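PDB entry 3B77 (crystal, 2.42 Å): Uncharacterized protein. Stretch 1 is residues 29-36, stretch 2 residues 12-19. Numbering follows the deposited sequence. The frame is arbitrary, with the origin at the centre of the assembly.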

# COMPACT_ATOMS: atom_id res chain seq x y z
N LYS A 29 50.98 -30.83 -8.37
CA LYS A 29 51.57 -32.06 -8.83
C LYS A 29 50.92 -32.48 -10.17
O LYS A 29 49.72 -32.38 -10.33
CB LYS A 29 51.40 -33.09 -7.71
CG LYS A 29 51.61 -34.54 -8.10
CD LYS A 29 51.67 -35.46 -6.88
CE LYS A 29 51.52 -36.91 -7.29
NZ LYS A 29 52.34 -37.20 -8.48
N ILE A 30 51.74 -32.93 -11.12
CA ILE A 30 51.24 -33.34 -12.45
C ILE A 30 50.74 -34.76 -12.40
O ILE A 30 51.45 -35.64 -11.94
CB ILE A 30 52.32 -33.31 -13.54
CG1 ILE A 30 52.99 -31.93 -13.63
CG2 ILE A 30 51.73 -33.65 -14.87
CD1 ILE A 30 54.18 -31.87 -14.59
N TYR A 31 49.50 -34.98 -12.85
CA TYR A 31 48.89 -36.31 -12.86
C TYR A 31 48.72 -36.88 -14.26
O TYR A 31 48.52 -38.08 -14.41
CB TYR A 31 47.54 -36.28 -12.17
CG TYR A 31 47.63 -36.25 -10.66
CD1 TYR A 31 47.72 -35.05 -9.99
CD2 TYR A 31 47.64 -37.43 -9.92
CE1 TYR A 31 47.82 -35.00 -8.63
CE2 TYR A 31 47.74 -37.39 -8.54
CZ TYR A 31 47.82 -36.16 -7.90
OH TYR A 31 47.92 -36.06 -6.54
N PHE A 32 48.81 -36.06 -15.29
CA PHE A 32 48.63 -36.56 -16.64
C PHE A 32 49.16 -35.54 -17.61
O PHE A 32 48.83 -34.37 -17.52
CB PHE A 32 47.15 -36.80 -16.90
CG PHE A 32 46.89 -37.92 -17.87
CD1 PHE A 32 46.83 -37.68 -19.25
CD2 PHE A 32 46.71 -39.22 -17.41
CE1 PHE A 32 46.60 -38.73 -20.14
CE2 PHE A 32 46.47 -40.23 -18.29
CZ PHE A 32 46.41 -39.99 -19.65
N LEU A 33 50.01 -35.97 -18.53
CA LEU A 33 50.61 -35.08 -19.50
C LEU A 33 50.50 -35.72 -20.87
O LEU A 33 50.72 -36.93 -21.03
CB LEU A 33 52.05 -34.76 -19.13
CG LEU A 33 52.90 -33.79 -19.97
CD1 LEU A 33 52.29 -32.42 -20.14
CD2 LEU A 33 54.22 -33.65 -19.30
N ILE A 34 50.08 -34.92 -21.83
CA ILE A 34 49.95 -35.31 -23.22
C ILE A 34 50.77 -34.29 -23.98
O ILE A 34 50.56 -33.08 -23.85
CB ILE A 34 48.51 -35.24 -23.72
CG1 ILE A 34 47.63 -36.27 -23.00
CG2 ILE A 34 48.47 -35.43 -25.25
CD1 ILE A 34 46.15 -36.11 -23.25
N LYS A 35 51.76 -34.79 -24.71
CA LYS A 35 52.63 -33.94 -25.48
C LYS A 35 52.45 -34.25 -26.96
O LYS A 35 52.49 -35.40 -27.37
CB LYS A 35 54.09 -34.11 -25.04
CG LYS A 35 55.02 -32.95 -25.49
CD LYS A 35 56.51 -33.23 -25.24
CE LYS A 35 56.87 -33.31 -23.75
NZ LYS A 35 58.31 -33.73 -23.53
N SER A 36 52.21 -33.21 -27.72
CA SER A 36 52.17 -33.25 -29.16
C SER A 36 53.31 -32.36 -29.71
O SER A 36 54.05 -31.70 -28.96
CB SER A 36 50.80 -32.79 -29.65
OG SER A 36 50.87 -31.75 -30.63
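Stretch 2 12-19: DFDKAAAD

Residues 12-19 lie on the strand of stretch 1 as a folded loop, not as a second strand. No hydrogen bond joins the two backbones or their side chains directly, so the fit is one of shape, with 383 Å² buried over both sides. The loop opens with a type I turn from Phe13 to Ala16, closed by Ala16 N to Phe13 O at 3.0 Å. Residues 13-15 and 17-19 have helical phi and psi without the regular bonds of a helix; between them Ala16 is extended, at -87/147. A further backbone bond, Asp19 N to Ala16 O at 3.2 Å, folds the second half back on itself. With no continuous axis in the loop, a crossing angle has no meaning here; the register is better given by two anchor points, Ile30 with Phe13 (CA to CA 7.4 Å) and Lys35 with Ala16 (CA to CA 8.5 Å). Between these anchors both chains advance in the same sense.

The strand offers Ile30, Leu33 and Lys35, whose CA-to-CB bonds point toward the loop, while those of Tyr31 and Phe32 point away. The spacing is not a strict alternation: Tyr31, with psi at -16, departs from extended geometry, and both Ile30 and Leu33 face the loop although three positions apart. The ring of Phe13 lies across both. Ile30 lies over one face, its CG2 standing 4.0 Å from the centroid of the Phe13 ring and only 8° off the normal, a CH-pi contact with the methyl almost directly above the ring. Leu33 meets the same ring obliquely, Leu33 CB to Phe13 CE1 at 3.7 Å. The tip reaches down to the strand backbone: Phe13 CE2 is 3.4 Å from Ile30 O, and Phe13 CZ is 4.3 Å from Phe32 N. Phe13 is thus the main bump of the loop, and the largest covered area in the contact belongs to it.

Further along, the bump belongs to the strand. Leu33, with chi1 t and chi2 p, extends its branches toward two small residues: Leu33 CD2 packs on Ala16 CB at 3.4 Å, and Leu33 CD1 approaches Ala18 CB at 4.2 Å. The leucine's branches thus meet the two alanine methyls. Ala17, between them, has its CB sideways and makes no contact.

Two contacts involve charged residues. Asp19 points sideways at CB, but its end comes nearer, and Asp19 OD1 sits 3.4 Å from Ile30 CD1. Lys35 brings the end of its chain near Ala16, with Lys35 CE 4.3 Å from Ala16 CB, and a water accepts from Lys35 NZ at 2.7 Å while donating to Asp12 O at 2.9 Å, a bridge between the stretches. Away from the strand, Lys15 NZ pairs with Asp12 OD1 at 3.1 Å, a salt bridge within the loop. The rule is complementary: one ring laid over two aliphatic residues, then one leucine against two alanines.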

# COMPACT_ATOMS: atom_id res chain seq x y z
N ASP A 12 59.17 -38.95 -16.86
CA ASP A 12 59.56 -37.88 -17.76
C ASP A 12 58.76 -36.59 -17.59
O ASP A 12 58.77 -35.74 -18.48
CB ASP A 12 59.42 -38.35 -19.21
CG ASP A 12 60.28 -39.55 -19.53
OD1 ASP A 12 61.36 -39.70 -18.92
OD2 ASP A 12 59.88 -40.34 -20.40
N PHE A 13 58.08 -36.43 -16.45
CA PHE A 13 57.32 -35.21 -16.21
C PHE A 13 58.25 -34.05 -16.02
O PHE A 13 58.02 -33.00 -16.61
CB PHE A 13 56.38 -35.31 -14.99
CG PHE A 13 55.13 -36.14 -15.22
CD1 PHE A 13 54.65 -36.40 -16.50
CD2 PHE A 13 54.40 -36.58 -14.14
CE1 PHE A 13 53.50 -37.15 -16.68
CE2 PHE A 13 53.23 -37.32 -14.32
CZ PHE A 13 52.79 -37.61 -15.59
N ASP A 14 59.29 -34.24 -15.20
CA ASP A 14 60.28 -33.18 -14.94
C ASP A 14 61.09 -32.73 -16.16
O ASP A 14 61.67 -31.65 -16.14
CB ASP A 14 61.19 -33.55 -13.77
CG ASP A 14 61.85 -34.89 -13.93
OD1 ASP A 14 61.98 -35.38 -15.08
OD2 ASP A 14 62.23 -35.48 -12.90
N LYS A 15 61.11 -33.55 -17.21
CA LYS A 15 61.77 -33.22 -18.46
C LYS A 15 60.87 -32.44 -19.42
O LYS A 15 61.32 -32.05 -20.49
CB LYS A 15 62.19 -34.51 -19.18
CG LYS A 15 63.05 -35.48 -18.38
CD LYS A 15 63.31 -36.77 -19.18
CE LYS A 15 64.09 -37.82 -18.38
NZ LYS A 15 63.40 -38.25 -17.13
N ALA A 16 59.61 -32.26 -19.06
CA ALA A 16 58.64 -31.58 -19.93
C ALA A 16 58.67 -30.08 -19.74
O ALA A 16 58.90 -29.60 -18.63
CB ALA A 16 57.25 -32.11 -19.67
N ALA A 17 58.40 -29.36 -20.82
CA ALA A 17 58.36 -27.90 -20.78
C ALA A 17 57.32 -27.41 -19.74
O ALA A 17 57.55 -26.43 -19.03
CB ALA A 17 58.05 -27.33 -22.17
N ALA A 18 56.21 -28.13 -19.65
CA ALA A 18 55.11 -27.81 -18.74
C ALA A 18 55.51 -27.77 -17.26
O ALA A 18 54.93 -27.02 -16.49
CB ALA A 18 53.98 -28.80 -18.96
N ASP A 19 56.50 -28.56 -16.86
CA ASP A 19 56.91 -28.67 -15.45
C ASP A 19 57.44 -27.35 -14.91
O ASP A 19 57.39 -27.11 -13.71
CB ASP A 19 57.97 -29.77 -15.30
CG ASP A 19 58.11 -30.30 -13.86
OD1 ASP A 19 57.14 -30.86 -13.32
OD2 ASP A 19 59.22 -30.21 -13.28
O HOH W 1 58.74 -35.13 -21.27